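Local coordinates for protein endoglucanase (Clostridium thermocellum, PDB 2YIK) that probably hydrolyses beta-1,4-glucosidic bonds in cellulose, as a family 9 glycoside hydrolase that binds calcium and zinc ions, at residues Trp288-Thr293 / Ala330-Leu335; Gln294-Leu299 / Glu344-Arg349; Asn435-Val440 / Ser444-Tyr449; Ser465-Val470 / Asp487-Tyr492. All coordinates share one frame; numbering follows the deposited sequence.

Contact 1: Trp288-Thr293 / Ala330-Leu335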
# COMPACT_ATOMS: atom_id res chain seq x y z
N TRP A 288 -0.21 -14.96 1.72
CA TRP A 288 -0.97 -14.46 2.85
C TRP A 288 -2.17 -15.35 3.16
O TRP A 288 -2.53 -15.52 4.33
CB TRP A 288 -1.44 -13.03 2.61
CG TRP A 288 -0.38 -12.01 2.87
CD1 TRP A 288 0.36 -11.33 1.94
CD2 TRP A 288 0.07 -11.57 4.15
NE1 TRP A 288 1.24 -10.49 2.57
CE2 TRP A 288 1.09 -10.61 3.92
CE3 TRP A 288 -0.28 -11.88 5.47
CZ2 TRP A 288 1.76 -9.97 4.97
CZ3 TRP A 288 0.39 -11.23 6.52
CH2 TRP A 288 1.39 -10.29 6.26
N LEU A 289 -2.79 -15.89 2.12
CA LEU A 289 -3.94 -16.76 2.32
C LEU A 289 -3.52 -18.08 2.96
O LEU A 289 -4.29 -18.68 3.70
CB LEU A 289 -4.67 -17.00 1.00
CG LEU A 289 -5.60 -15.85 0.61
CD1 LEU A 289 -5.99 -15.94 -0.85
CD2 LEU A 289 -6.83 -15.86 1.51
N TYR A 290 -2.29 -18.54 2.69
CA TYR A 290 -1.85 -19.78 3.31
C TYR A 290 -1.60 -19.48 4.78
O TYR A 290 -1.95 -20.27 5.65
CB TYR A 290 -0.55 -20.31 2.68
CG TYR A 290 -0.07 -21.58 3.36
CD1 TYR A 290 -0.65 -22.82 3.06
CD2 TYR A 290 0.90 -21.54 4.36
CE1 TYR A 290 -0.26 -23.99 3.74
CE2 TYR A 290 1.30 -22.69 5.04
CZ TYR A 290 0.71 -23.91 4.73
OH TYR A 290 1.12 -25.04 5.40
N LEU A 291 -1.02 -18.31 5.04
CA LEU A 291 -0.73 -17.88 6.40
C LEU A 291 -2.04 -17.81 7.20
O LEU A 291 -2.10 -18.18 8.37
CB LEU A 291 -0.04 -16.51 6.37
CG LEU A 291 0.92 -16.10 7.50
CD1 LEU A 291 1.92 -17.21 7.77
CD2 LEU A 291 1.64 -14.81 7.10
N ALA A 292 -3.10 -17.35 6.54
CA ALA A 292 -4.40 -17.21 7.17
C ALA A 292 -5.20 -18.50 7.34
O ALA A 292 -5.93 -18.67 8.31
CB ALA A 292 -5.25 -16.19 6.40
N THR A 293 -5.04 -19.42 6.39
CA THR A 293 -5.84 -20.66 6.41
C THR A 293 -5.18 -22.03 6.58
O THR A 293 -5.84 -22.99 7.02
CB THR A 293 -6.66 -20.81 5.07
OG1 THR A 293 -5.75 -20.89 3.95
CG2 THR A 293 -7.60 -19.63 4.86
N ALA A 330 8.99 -17.02 3.38
CA ALA A 330 10.06 -17.40 4.29
C ALA A 330 9.52 -17.54 5.71
O ALA A 330 9.92 -18.45 6.44
CB ALA A 330 11.18 -16.37 4.25
N GLU A 331 8.62 -16.64 6.11
CA GLU A 331 8.03 -16.71 7.45
C GLU A 331 7.17 -17.97 7.54
O GLU A 331 7.10 -18.60 8.58
CB GLU A 331 7.20 -15.46 7.74
CG GLU A 331 8.03 -14.18 7.79
CD GLU A 331 7.22 -12.92 8.05
OE1 GLU A 331 6.07 -13.00 8.54
OE2 GLU A 331 7.74 -11.83 7.75
N ILE A 332 6.51 -18.32 6.44
CA ILE A 332 5.67 -19.50 6.39
C ILE A 332 6.55 -20.73 6.59
O ILE A 332 6.21 -21.66 7.32
CB ILE A 332 4.94 -19.59 5.02
CG1 ILE A 332 3.75 -18.62 5.03
CG2 ILE A 332 4.52 -21.02 4.72
CD1 ILE A 332 3.11 -18.42 3.68
N ASN A 333 7.71 -20.73 5.94
CA ASN A 333 8.64 -21.83 6.05
C ASN A 333 9.17 -21.96 7.47
O ASN A 333 9.31 -23.07 7.99
CB ASN A 333 9.82 -21.66 5.10
CG ASN A 333 10.82 -22.78 5.25
OD1 ASN A 333 11.93 -22.58 5.75
ND2 ASN A 333 10.43 -23.96 4.84
N ASP A 334 9.49 -20.83 8.10
CA ASP A 334 10.01 -20.83 9.46
C ASP A 334 8.98 -21.36 10.44
O ASP A 334 9.30 -22.11 11.36
CB ASP A 334 10.41 -19.41 9.90
CG ASP A 334 11.70 -18.93 9.25
OD1 ASP A 334 12.45 -19.76 8.69
OD2 ASP A 334 11.97 -17.71 9.31
N LEU A 335 7.73 -20.95 10.23
CA LEU A 335 6.60 -21.33 11.07
C LEU A 335 6.19 -22.80 11.00
O LEU A 335 5.96 -23.44 12.03
CB LEU A 335 5.40 -20.48 10.66
CG LEU A 335 4.64 -19.56 11.61
CD1 LEU A 335 5.55 -18.97 12.68
CD2 LEU A 335 4.00 -18.46 10.77

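Contact 2: Gln294-Leu299 / Glu344-Arg349. With CA (calcium ion), chain B.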
# COMPACT_ATOMS: atom_id res chain seq x y z
N GLN A 294 -3.88 -22.08 6.31
CA GLN A 294 -3.03 -23.28 6.23
C GLN A 294 -3.58 -24.33 5.23
O GLN A 294 -3.27 -25.53 5.28
CB GLN A 294 -2.63 -23.86 7.64
CG GLN A 294 -1.85 -22.81 8.47
CD GLN A 294 -2.72 -22.18 9.53
OE1 GLN A 294 -2.81 -22.69 10.66
NE2 GLN A 294 -3.42 -21.10 9.17
N ASN A 295 -4.35 -23.82 4.26
CA ASN A 295 -4.89 -24.63 3.16
C ASN A 295 -3.73 -24.76 2.13
O ASN A 295 -3.31 -23.78 1.46
CB ASN A 295 -6.09 -23.91 2.49
CG ASN A 295 -6.76 -24.75 1.37
OD1 ASN A 295 -6.15 -25.66 0.76
ND2 ASN A 295 -8.01 -24.41 1.08
N GLU A 296 -3.23 -25.98 2.01
CA GLU A 296 -2.13 -26.26 1.13
C GLU A 296 -2.30 -25.80 -0.31
O GLU A 296 -1.31 -25.57 -1.01
CB GLU A 296 -1.82 -27.76 1.15
CG GLU A 296 -1.23 -28.26 2.47
CD GLU A 296 0.07 -27.54 2.86
OE1 GLU A 296 0.87 -27.21 1.95
OE2 GLU A 296 0.30 -27.32 4.07
N HIS A 297 -3.54 -25.67 -0.76
CA HIS A 297 -3.81 -25.23 -2.12
C HIS A 297 -3.18 -23.87 -2.42
O HIS A 297 -2.65 -23.64 -3.51
CB HIS A 297 -5.32 -25.15 -2.35
CG HIS A 297 -5.70 -24.51 -3.64
ND1 HIS A 297 -5.47 -25.09 -4.87
CD2 HIS A 297 -6.28 -23.31 -3.90
CE1 HIS A 297 -5.88 -24.29 -5.82
NE2 HIS A 297 -6.37 -23.20 -5.27
N TYR A 298 -3.24 -22.97 -1.44
CA TYR A 298 -2.68 -21.64 -1.61
C TYR A 298 -1.17 -21.69 -1.73
O TYR A 298 -0.58 -20.97 -2.54
CB TYR A 298 -3.09 -20.73 -0.45
CG TYR A 298 -4.57 -20.45 -0.46
CD1 TYR A 298 -5.18 -19.85 -1.56
CD2 TYR A 298 -5.37 -20.80 0.63
CE1 TYR A 298 -6.55 -19.61 -1.59
CE2 TYR A 298 -6.74 -20.56 0.62
CZ TYR A 298 -7.32 -19.96 -0.50
OH TYR A 298 -8.68 -19.73 -0.51
N LEU A 299 -0.53 -22.53 -0.93
CA LEU A 299 0.91 -22.64 -0.99
C LEU A 299 1.30 -23.22 -2.35
O LEU A 299 2.32 -22.84 -2.93
CB LEU A 299 1.45 -23.52 0.13
CG LEU A 299 2.97 -23.42 0.34
CD1 LEU A 299 3.36 -21.99 0.75
CD2 LEU A 299 3.38 -24.42 1.42
N GLU A 344 10.75 -26.57 0.46
CA GLU A 344 11.76 -26.28 -0.56
C GLU A 344 11.65 -27.25 -1.73
O GLU A 344 11.68 -26.84 -2.90
CB GLU A 344 13.18 -26.35 0.02
CG GLU A 344 13.52 -25.23 0.99
CD GLU A 344 12.99 -25.50 2.37
OE1 GLU A 344 12.23 -26.48 2.53
OE2 GLU A 344 13.32 -24.72 3.29
N ASP A 345 11.54 -28.54 -1.43
CA ASP A 345 11.45 -29.54 -2.48
C ASP A 345 10.13 -29.46 -3.23
O ASP A 345 10.09 -29.75 -4.43
CB ASP A 345 11.66 -30.94 -1.90
CG ASP A 345 13.08 -31.14 -1.42
OD1 ASP A 345 13.97 -30.35 -1.83
OD2 ASP A 345 13.33 -32.08 -0.63
N ARG A 346 9.06 -29.07 -2.55
CA ARG A 346 7.76 -28.92 -3.19
C ARG A 346 7.85 -27.73 -4.15
O ARG A 346 7.33 -27.77 -5.27
CB ARG A 346 6.66 -28.66 -2.15
CG ARG A 346 6.07 -29.93 -1.51
CD ARG A 346 5.12 -29.58 -0.36
NE ARG A 346 3.95 -28.81 -0.79
CZ ARG A 346 3.11 -28.19 0.04
NH1 ARG A 346 3.32 -28.24 1.35
NH2 ARG A 346 2.07 -27.51 -0.43
N TYR A 347 8.51 -26.67 -3.71
CA TYR A 347 8.66 -25.49 -4.56
C TYR A 347 9.48 -25.82 -5.81
O TYR A 347 9.15 -25.38 -6.92
CB TYR A 347 9.31 -24.34 -3.80
CG TYR A 347 9.69 -23.20 -4.73
CD1 TYR A 347 8.72 -22.56 -5.50
CD2 TYR A 347 11.02 -22.82 -4.89
CE1 TYR A 347 9.07 -21.59 -6.43
CE2 TYR A 347 11.38 -21.85 -5.82
CZ TYR A 347 10.40 -21.24 -6.59
OH TYR A 347 10.76 -20.29 -7.52
N LYS A 348 10.56 -26.58 -5.65
CA LYS A 348 11.38 -26.95 -6.80
C LYS A 348 10.56 -27.75 -7.81
O LYS A 348 10.64 -27.51 -9.02
CB LYS A 348 12.60 -27.76 -6.36
CG LYS A 348 13.62 -26.95 -5.59
CD LYS A 348 14.77 -27.82 -5.14
CE LYS A 348 14.96 -27.75 -3.64
NZ LYS A 348 16.15 -28.50 -3.17
N ARG A 349 9.77 -28.70 -7.31
CA ARG A 349 8.93 -29.51 -8.19
C ARG A 349 7.91 -28.64 -8.91
O ARG A 349 7.66 -28.82 -10.09
CB ARG A 349 8.20 -30.61 -7.39
CG ARG A 349 9.02 -31.89 -7.16
CD ARG A 349 8.16 -33.02 -6.57
NE ARG A 349 7.81 -32.77 -5.17
CZ ARG A 349 8.62 -33.01 -4.14
NH1 ARG A 349 9.82 -33.55 -4.34
NH2 ARG A 349 8.21 -32.75 -2.91
CA CA B . 11.86 -26.03 5.13
O HOH W 1 13.85 -24.90 6.45

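Contact 3: Asn435-Val440 / Ser444-Tyr449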
# COMPACT_ATOMS: atom_id res chain seq x y z
N ASN A 435 20.13 19.46 5.67
CA ASN A 435 19.57 19.41 7.02
C ASN A 435 18.05 19.48 6.83
O ASN A 435 17.33 20.13 7.60
CB ASN A 435 20.05 20.56 7.90
CG ASN A 435 19.69 20.35 9.36
OD1 ASN A 435 19.59 19.21 9.83
ND2 ASN A 435 19.49 21.44 10.09
N ARG A 436 17.58 18.79 5.80
CA ARG A 436 16.17 18.80 5.47
C ARG A 436 15.41 17.55 5.86
O ARG A 436 15.84 16.43 5.57
CB ARG A 436 15.98 19.05 3.97
CG ARG A 436 14.55 19.42 3.65
CD ARG A 436 14.22 19.39 2.18
NE ARG A 436 14.88 20.41 1.38
CZ ARG A 436 15.03 21.68 1.74
NH1 ARG A 436 14.58 22.10 2.91
NH2 ARG A 436 15.61 22.54 0.91
N CYS A 437 14.29 17.75 6.55
CA CYS A 437 13.44 16.63 6.95
C CYS A 437 12.43 16.46 5.84
O CYS A 437 11.70 17.39 5.49
CB CYS A 437 12.72 16.93 8.27
SG CYS A 437 11.64 15.57 8.81
N TYR A 438 12.38 15.25 5.27
CA TYR A 438 11.48 14.97 4.17
C TYR A 438 10.08 14.48 4.54
O TYR A 438 9.31 14.06 3.69
CB TYR A 438 12.19 14.00 3.22
CG TYR A 438 13.36 14.64 2.51
CD1 TYR A 438 13.15 15.48 1.42
CD2 TYR A 438 14.68 14.46 2.96
CE1 TYR A 438 14.21 16.13 0.79
CE2 TYR A 438 15.75 15.11 2.34
CZ TYR A 438 15.51 15.95 1.26
OH TYR A 438 16.55 16.58 0.62
N VAL A 439 9.77 14.54 5.83
CA VAL A 439 8.47 14.15 6.36
C VAL A 439 7.84 15.50 6.73
O VAL A 439 8.32 16.16 7.66
CB VAL A 439 8.63 13.29 7.63
CG1 VAL A 439 7.28 12.92 8.21
CG2 VAL A 439 9.42 12.04 7.29
N VAL A 440 6.80 15.93 6.03
CA VAL A 440 6.26 17.25 6.36
C VAL A 440 5.61 17.37 7.73
O VAL A 440 4.94 16.45 8.22
CB VAL A 440 5.32 17.80 5.21
CG1 VAL A 440 5.07 16.75 4.16
CG2 VAL A 440 4.03 18.34 5.79
N SER A 444 10.91 21.68 12.43
CA SER A 444 10.96 23.02 11.86
C SER A 444 11.71 22.99 10.53
O SER A 444 11.50 23.85 9.68
CB SER A 444 11.64 24.01 12.82
OG SER A 444 12.91 23.54 13.26
N ASN A 445 12.57 21.99 10.34
CA ASN A 445 13.33 21.89 9.09
C ASN A 445 12.72 20.94 8.06
O ASN A 445 13.41 20.50 7.14
CB ASN A 445 14.78 21.48 9.37
CG ASN A 445 14.88 20.14 10.07
OD1 ASN A 445 15.80 19.35 9.80
ND2 ASN A 445 13.96 19.87 10.99
N SER A 446 11.43 20.63 8.20
CA SER A 446 10.73 19.74 7.26
C SER A 446 10.29 20.47 6.00
O SER A 446 10.13 21.70 6.00
CB SER A 446 9.48 19.16 7.93
OG SER A 446 9.79 18.35 9.04
N VAL A 447 10.09 19.74 4.91
CA VAL A 447 9.61 20.35 3.68
C VAL A 447 8.24 20.93 4.02
O VAL A 447 7.51 20.36 4.84
CB VAL A 447 9.48 19.32 2.53
CG1 VAL A 447 10.87 18.90 2.05
CG2 VAL A 447 8.72 18.11 3.00
N LYS A 448 7.88 22.04 3.39
CA LYS A 448 6.61 22.70 3.69
C LYS A 448 5.64 22.86 2.53
O LYS A 448 4.51 23.28 2.74
CB LYS A 448 6.90 24.07 4.31
CG LYS A 448 7.71 23.99 5.59
CD LYS A 448 8.42 25.30 5.91
CE LYS A 448 9.06 25.25 7.29
NZ LYS A 448 10.13 24.21 7.41
N TYR A 449 6.07 22.51 1.33
CA TYR A 449 5.20 22.67 0.16
C TYR A 449 4.89 21.39 -0.62
O TYR A 449 5.13 21.33 -1.83
CB TYR A 449 5.83 23.69 -0.79
CG TYR A 449 5.98 25.06 -0.20
CD1 TYR A 449 7.07 25.37 0.61
CD2 TYR A 449 5.01 26.04 -0.41
CE1 TYR A 449 7.19 26.62 1.20
CE2 TYR A 449 5.12 27.30 0.17
CZ TYR A 449 6.21 27.58 0.98
OH TYR A 449 6.31 28.82 1.57

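Contact 4: Ser465-Val470 / Asp487-Tyr492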
# COMPACT_ATOMS: atom_id res chain seq x y z
N SER A 465 2.29 30.53 -2.53
CA SER A 465 1.93 30.87 -1.15
C SER A 465 2.02 29.69 -0.20
O SER A 465 1.99 28.53 -0.63
CB SER A 465 0.50 31.40 -1.12
OG SER A 465 0.31 32.30 -2.19
N PRO A 466 2.13 29.97 1.11
CA PRO A 466 2.21 28.91 2.11
C PRO A 466 0.94 28.08 2.01
O PRO A 466 -0.10 28.58 1.56
CB PRO A 466 2.27 29.67 3.44
CG PRO A 466 2.94 30.96 3.07
CD PRO A 466 2.29 31.30 1.74
N HIS A 467 1.01 26.82 2.42
CA HIS A 467 -0.17 25.97 2.38
C HIS A 467 -1.08 26.38 3.51
O HIS A 467 -0.62 26.86 4.55
CB HIS A 467 0.23 24.50 2.53
CG HIS A 467 0.87 23.91 1.31
ND1 HIS A 467 1.12 22.56 1.17
CD2 HIS A 467 1.30 24.50 0.17
CE1 HIS A 467 1.68 22.34 -0.01
NE2 HIS A 467 1.80 23.50 -0.63
N LYS A 468 -2.38 26.22 3.32
CA LYS A 468 -3.34 26.60 4.35
C LYS A 468 -3.30 25.58 5.49
O LYS A 468 -3.53 25.92 6.66
CB LYS A 468 -4.74 26.70 3.73
CG LYS A 468 -5.84 27.16 4.68
CD LYS A 468 -5.42 28.39 5.47
CE LYS A 468 -6.17 28.48 6.81
NZ LYS A 468 -5.21 28.36 7.97
N TYR A 469 -2.96 24.33 5.15
CA TYR A 469 -2.90 23.26 6.14
C TYR A 469 -1.62 22.43 6.08
O TYR A 469 -1.05 22.23 5.00
CB TYR A 469 -4.10 22.33 5.96
CG TYR A 469 -5.41 23.08 5.87
CD1 TYR A 469 -5.96 23.69 7.00
CD2 TYR A 469 -6.08 23.19 4.66
CE1 TYR A 469 -7.15 24.40 6.92
CE2 TYR A 469 -7.28 23.90 4.57
CZ TYR A 469 -7.81 24.50 5.70
OH TYR A 469 -8.99 25.20 5.60
N VAL A 470 -1.18 21.95 7.23
CA VAL A 470 0.03 21.15 7.32
C VAL A 470 -0.28 19.66 7.12
O VAL A 470 -1.00 19.06 7.92
CB VAL A 470 0.72 21.34 8.69
CG1 VAL A 470 2.01 20.53 8.75
CG2 VAL A 470 1.01 22.82 8.93
N ASP A 487 11.72 22.54 -2.69
CA ASP A 487 10.50 22.51 -1.89
C ASP A 487 9.43 23.50 -2.38
O ASP A 487 9.27 24.58 -1.81
CB ASP A 487 10.87 22.78 -0.42
CG ASP A 487 9.70 22.59 0.52
OD1 ASP A 487 8.68 22.00 0.11
OD2 ASP A 487 9.81 23.04 1.68
N ARG A 488 8.72 23.11 -3.43
CA ARG A 488 7.65 23.92 -4.01
C ARG A 488 6.43 23.06 -4.31
O ARG A 488 6.57 21.88 -4.67
CB ARG A 488 8.11 24.58 -5.32
CG ARG A 488 9.01 25.80 -5.15
CD ARG A 488 9.29 26.42 -6.51
NE ARG A 488 8.05 26.86 -7.16
CZ ARG A 488 7.42 28.00 -6.88
NH1 ARG A 488 7.91 28.83 -5.96
NH2 ARG A 488 6.29 28.30 -7.51
N THR A 489 5.25 23.63 -4.17
CA THR A 489 4.01 22.91 -4.42
C THR A 489 3.97 22.33 -5.84
O THR A 489 3.45 21.24 -6.06
CB THR A 489 2.79 23.83 -4.19
OG1 THR A 489 2.79 24.28 -2.83
CG2 THR A 489 1.49 23.08 -4.47
N ASN A 490 4.54 23.05 -6.81
CA ASN A 490 4.51 22.54 -8.18
C ASN A 490 5.66 21.61 -8.56
O ASN A 490 5.77 21.22 -9.73
CB ASN A 490 4.40 23.69 -9.20
CG ASN A 490 5.61 24.61 -9.17
OD1 ASN A 490 6.60 24.34 -8.49
ND2 ASN A 490 5.54 25.70 -9.94
N ASP A 491 6.51 21.26 -7.60
CA ASP A 491 7.60 20.32 -7.89
C ASP A 491 6.95 18.95 -7.73
O ASP A 491 6.98 18.36 -6.64
CB ASP A 491 8.76 20.47 -6.88
CG ASP A 491 9.86 19.44 -7.10
OD1 ASP A 491 9.77 18.68 -8.10
OD2 ASP A 491 10.82 19.38 -6.28
N TYR A 492 6.37 18.44 -8.81
CA TYR A 492 5.68 17.17 -8.76
C TYR A 492 6.54 15.91 -8.73
O TYR A 492 6.01 14.81 -8.61
CB TYR A 492 4.67 17.06 -9.91
CG TYR A 492 5.29 17.14 -11.27
CD1 TYR A 492 5.55 18.37 -11.88
CD2 TYR A 492 5.66 15.98 -11.95
CE1 TYR A 492 6.17 18.44 -13.14
CE2 TYR A 492 6.28 16.03 -13.19
CZ TYR A 492 6.53 17.26 -13.79
OH TYR A 492 7.15 17.29 -15.02
O HOH W 2 2.56 27.12 -2.67

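Contact 1: Trp288-Thr293 / Ala330-Leu335
Behind the side chains of Y290 and L291 that meet I332, the carbonyl oxygen L289 O is gripped twice by one residue: T293 OG1 lies 2.7 Å from L289 O, and T293 N donates to it as the usual helical bond. The two donors arrive from opposite faces of the carbonyl plane; the hydroxyl bonds back to its own helix near its C-terminal end. Across the contact everything is apolar. I332 spreads over two partners: its methyl CG2 comes within 3.6 Å of Y290 CE2, approaching the ring obliquely, while its CG1 meets L291 CD1 at 3.6 Å. Helices 279-293 and 322-336, probably part of the (alpha/alpha)6 barrel characteristic of family 9 catalytic domains, run in roughly the same direction here, with segment axes 29° apart and 10.4 Å at closest approach. Y290 CG stands anti to the backbone N (chi1 178°), which swings the ring across toward I332 and carries its hydroxyl to E296, a hydrogen-bond partner at the start of the next helix. Nearer the surface, L335 CD2 reaches L291 CD1 at 3.9 Å, the two leucines crossing at about a right angle. F343 of helix 342-350 touches both Y290 and I332.

Contact 2: Gln294-Leu299 / Glu344-Arg349
R346 closes both terminal nitrogens of its guanidinium on a single carboxylate oxygen of E296, not one on each oxygen. R346 NH2 and E296 OE1 are 2.7 Å apart, and R346 NH1 stands at the same 2.7 Å from E296 OE1. The oxygen sits near the guanidinium plane, at its end, but the carboxylate is turned 62° out of that plane. NH2 meets OE1 nearly along its C-O axis, whereas NH1 comes in from 47° above the carboxylate plane; both N-H directions are well bent from straight. A turn at chi3 (63°) swings the end of the R346 chain across to E296. The guanidinium also passes L299, whose methyl CD2 lies 3.8 Å from R346 NH1.

At the start of helix 296-305, N295 is the N-cap, and its OD1 accepts from H297 N at 3.0 Å. Two residues before R346, E344 gives both carboxylate oxygens to a calcium ion, with OE1 and OE2 each 2.7 Å from the metal. A water, with N333, D337 and S340, adds to this site, which ties helix 342-350 to the end of helix 322-336 and the turn that follows.

Both partners of the salt bridge have further bonds: E296 OE2 is engaged by helix 279-293, and R346 NH2 forms a second salt bridge to D300. With two acidic groups around it the guanidinium probably stays firmly charged, and the split use of the E296 oxygens joins helices 279-293, 296-305 and 342-350 through one carboxylate.

Contact 3: Asn435-Val440 / Ser444-Tyr449
C437 lies beside S446 in a single bridge between two irregular segments that run the same way here, C437 N giving a nearly straight bond (176°) to N445 O at 2.9 Å and V447 N returning one to C437 O. The second of these bonds meets its carbonyl almost end-on, and the same oxygen also receives a CA-H...O contact from S446 CA, 3.1 Å away from C437 O.

V447 makes the largest share of the side-chain packing. Its CG1, anti to the carbonyl carbon (chi1 -72°), comes within 3.4 Å of R436 CD, and the two chains cross at about a right angle; Y438 CD1 is more distant from the same methyl. The other branch, V447 CG2, faces V440 CG1 at 4.1 Å. S446 turns to the opposite flank of C437, where S446 OG is 3.3 Å from C437 SG and 3.0 Å from V439 O; this hydroxyl is hydrogen-bonded to S443 N in the connecting turn.

On the outer side K448 folds back over its own segment, its NZ 2.7 Å from S444 O and 2.9 Å from S446 O, in the plane of the S446 carbonyl and above that of S444. The whole forms part of the loop region after helix 416-428 that leads to H451, the predicted active-site residue. H485 makes a T-shaped (edge-to-face) contact with Y438 and touches R436 and V447.

With C437 giving its N-H to N445 and its oxygen taking both V447 N and the S446 CA-H, the two loop strands are held in parallel register by backbone atoms alone, whatever the side chains add.

Contact 4: Ser465-Val470 / Asp487-Tyr492
Direct hydrogen bonding between the segments comes down to one pair, H467 and T489. The ring nitrogen H467 NE2 donates to T489 OG1 at 2.5 Å, unusually short, so the exact length is doubtful; the N-H...O angle is 163°. The acceptor lies almost exactly in the imidazole plane (2° out of it), so the hydroxyl is met at the ring edge. T489 presents OG1 through a rotamer that sets it anti to its carbonyl carbon (chi1 -60°), while CG2 stays farther from the ring.

Water-mediated bonding runs alongside. The T489 hydroxyl donates to a water 2.9 Å from OG1, and that water donates in turn to S465 O. The threonine oxygen thus serves as acceptor for H467 and donor to the water, and meets the 465-470 loop directly at H467 and through water at S465.

Within the second segment, T489 lies in a type I turn from R488 to D491, closed by D491 N to R488 O at 3.0 Å, and R488 NE bonds to N490 OD1 at 3.2 Å. D487, just before the turn, accepts from K448 N and Y449 N, while P450 packs against H467. At the far end of the other loop, the Y469 ring stacks on W68.

Both segments are loops between helices 453-456 and 499-516, and the T489 side chain is about 5 Å from that of H451, the predicted active-site residue. Acceptance from H467 and donation to the water would probably limit rotation of the T489 hydroxyl, with its proton directed toward the water.

Contacts 1 and 2 lie on one side of the domain and contacts 3 and 4 on the other, with centres about 39 to 50 Å apart between the pairs. Contact 1 is buried helix packing made by hydrocarbon groups; contact 2, on adjoining helices nearer the surface, relies on a salt bridge, with a calcium site beside it, and the Y290 hydroxyl and the calcium-site residues N333 and E344 connect the two. Contact 3 is also largely buried, yet it joins loops through backbone bonds as well as apolar contacts. Contact 4 has the sparest interface, a polar pair and a water, and D487 links it to K448 and Y449 of contact 3 close to H451.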